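Local coordinates for acyl-coenzyme A oxidase (Caenorhabditis elegans, PDB 5K3H), which catalyses the FAD-dependent, oxygen-consuming desaturation of acyl-CoA to (2E)-enoyl-CoA with release of hydrogen peroxide, the first step of peroxisomal beta-oxidation, at the interface of chains A and B. Residues are numbered along the deposited sequence; one frame, centred on the assembly and turned at random. Chains: chain A/B, Acyl-coenzyme A oxidase.

The interface of chains A and B. Residues chain A 509, 527, 529-530, 533; chain B 338, 342, 576, 597, 600-601.
B:Tyr601, on helix 590-616, meets A:Glu530 and A:Arg533, one turn apart on helix 528-553, in the two-fold interface of the homodimer. Its phenol OH donates to the carboxylate oxygen OE2 of A:Glu530 at 2.7 Å, and OE2 accepts through the lone pair that points away from the other carboxylate oxygen. The guanidinium nitrogen NH1 of A:Arg533 lies 2.7 Å from the same OH, tip to tip, and can donate to it, so a hydroxyl suits this place by giving one hydrogen bond and taking another. NH1 also forms a salt bridge with OE2, approaching from above the carboxylate plane and closing a triangle.

Glutamate is long enough to reach the phenol. From CB the chain of A:Glu530 runs to CG, which packs against OH and CE2 of B:Tyr601; CD sits 3.5 Å from OH, and the bend at chi2 (-71°) helps bring OE2 to the hydroxyl and the ring edge. CD of B:Arg597 touches OE2 at 3.6 Å, while its charged NE stays farther off and may still stabilise the carboxylate. An alanine here would probably leave the tyrosine hydroxyl without its acceptor and the A:Arg533 guanidinium without its counter-charge.

Branched A:Val529 packs beside these polar groups: CG1 sits over one face of the B:His342 ring and also over the guanidinium of A:Arg533, while CG2 packs against CB of the histidine. A:Arg533 is an ATP-binding residue and B:His342 probably is too, so this packing may help to set that site. At the start of helix 528-553, B:Gln338 OE1 accepts a nearly straight hydrogen bond (168° at H) from the backbone N of A:Val529. A water 2.7 Å from OE1 also pairs with the backbone N of A:Glu530, bridging the chains over the rim of the B:Tyr601 ring, where NZ of A:Lys509 lies 3.5 Å from CD2.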
# COMPACT_ATOMS: atom_id res chain seq x y z
N LYS A 509 -29.86 12.23 8.74
CA LYS A 509 -29.97 10.82 9.09
C LYS A 509 -29.77 10.63 10.58
O LYS A 509 -30.56 9.95 11.25
CB LYS A 509 -28.94 9.98 8.33
CG LYS A 509 -28.93 8.50 8.77
CD LYS A 509 -27.85 7.70 8.09
CE LYS A 509 -27.95 6.20 8.43
NZ LYS A 509 -26.98 5.39 7.63
N SER A 527 -24.86 6.24 11.66
CA SER A 527 -24.68 7.28 10.66
C SER A 527 -23.22 7.55 10.32
O SER A 527 -22.95 8.39 9.44
CB SER A 527 -25.33 8.59 11.14
OG SER A 527 -26.68 8.36 11.47
N VAL A 529 -20.51 6.28 8.79
CA VAL A 529 -19.89 6.26 7.47
C VAL A 529 -20.38 7.44 6.62
O VAL A 529 -19.58 8.10 5.94
CB VAL A 529 -20.14 4.90 6.79
CG1 VAL A 529 -19.70 4.93 5.34
CG2 VAL A 529 -19.38 3.79 7.52
N GLU A 530 -21.68 7.73 6.66
CA GLU A 530 -22.22 8.90 5.95
C GLU A 530 -21.64 10.19 6.51
O GLU A 530 -21.37 11.13 5.75
CB GLU A 530 -23.74 8.90 6.04
CG GLU A 530 -24.40 7.76 5.29
CD GLU A 530 -24.29 7.92 3.77
OE1 GLU A 530 -24.56 9.04 3.28
OE2 GLU A 530 -23.93 6.95 3.08
N ARG A 533 -18.05 10.56 5.05
CA ARG A 533 -18.13 11.07 3.69
C ARG A 533 -18.30 12.58 3.70
O ARG A 533 -17.64 13.29 2.92
CB ARG A 533 -19.28 10.37 2.95
CG ARG A 533 -18.99 8.90 2.61
CD ARG A 533 -20.19 8.11 2.03
NE ARG A 533 -19.79 6.74 1.66
CZ ARG A 533 -20.63 5.69 1.63
NH1 ARG A 533 -21.90 5.84 1.95
NH2 ARG A 533 -20.19 4.49 1.31
N GLN B 338 -19.61 0.88 12.95
CA GLN B 338 -20.01 0.76 11.55
C GLN B 338 -18.83 1.05 10.64
O GLN B 338 -18.65 0.42 9.59
CB GLN B 338 -21.15 1.73 11.25
CG GLN B 338 -21.71 1.56 9.84
CD GLN B 338 -22.70 2.64 9.49
OE1 GLN B 338 -22.33 3.80 9.34
NE2 GLN B 338 -23.96 2.26 9.39
N HIS B 342 -17.50 -1.46 7.89
CA HIS B 342 -17.50 -1.02 6.50
C HIS B 342 -16.15 -1.23 5.84
O HIS B 342 -16.09 -1.43 4.61
CB HIS B 342 -17.92 0.45 6.44
CG HIS B 342 -18.06 1.00 5.04
ND1 HIS B 342 -17.18 1.91 4.50
CD2 HIS B 342 -18.99 0.76 4.08
CE1 HIS B 342 -17.56 2.22 3.27
NE2 HIS B 342 -18.65 1.53 2.99
N LEU B 576 -22.68 0.70 -5.10
CA LEU B 576 -22.40 2.04 -4.59
C LEU B 576 -21.06 2.53 -5.09
O LEU B 576 -20.90 3.72 -5.38
CB LEU B 576 -22.46 2.05 -3.06
CG LEU B 576 -22.78 3.37 -2.32
CD1 LEU B 576 -24.11 4.00 -2.73
CD2 LEU B 576 -22.78 3.11 -0.83
N ARG B 597 -27.65 2.25 -0.23
CA ARG B 597 -26.91 2.60 0.99
C ARG B 597 -27.51 1.95 2.22
O ARG B 597 -26.79 1.45 3.09
CB ARG B 597 -26.89 4.12 1.17
CG ARG B 597 -26.14 4.85 0.12
CD ARG B 597 -26.24 6.35 0.33
NE ARG B 597 -25.43 7.08 -0.65
CZ ARG B 597 -25.92 7.91 -1.57
NH1 ARG B 597 -27.23 8.15 -1.64
NH2 ARG B 597 -25.08 8.53 -2.41
N LEU B 600 -26.67 -1.57 2.23
CA LEU B 600 -25.28 -1.72 2.60
C LEU B 600 -25.12 -1.72 4.11
O LEU B 600 -24.51 -2.64 4.69
CB LEU B 600 -24.43 -0.62 1.94
CG LEU B 600 -23.00 -0.43 2.46
CD1 LEU B 600 -22.17 -1.69 2.30
CD2 LEU B 600 -22.33 0.71 1.70
N TYR B 601 -25.67 -0.70 4.78
CA TYR B 601 -25.57 -0.62 6.23
C TYR B 601 -26.33 -1.75 6.92
O TYR B 601 -25.87 -2.26 7.95
CB TYR B 601 -26.04 0.76 6.69
CG TYR B 601 -25.22 1.84 6.02
CD1 TYR B 601 -23.84 1.73 5.98
CD2 TYR B 601 -25.81 2.95 5.45
CE1 TYR B 601 -23.06 2.69 5.36
CE2 TYR B 601 -25.04 3.93 4.82
CZ TYR B 601 -23.66 3.79 4.79
OH TYR B 601 -22.87 4.72 4.19
O HOH W 1 -23.73 5.36 7.67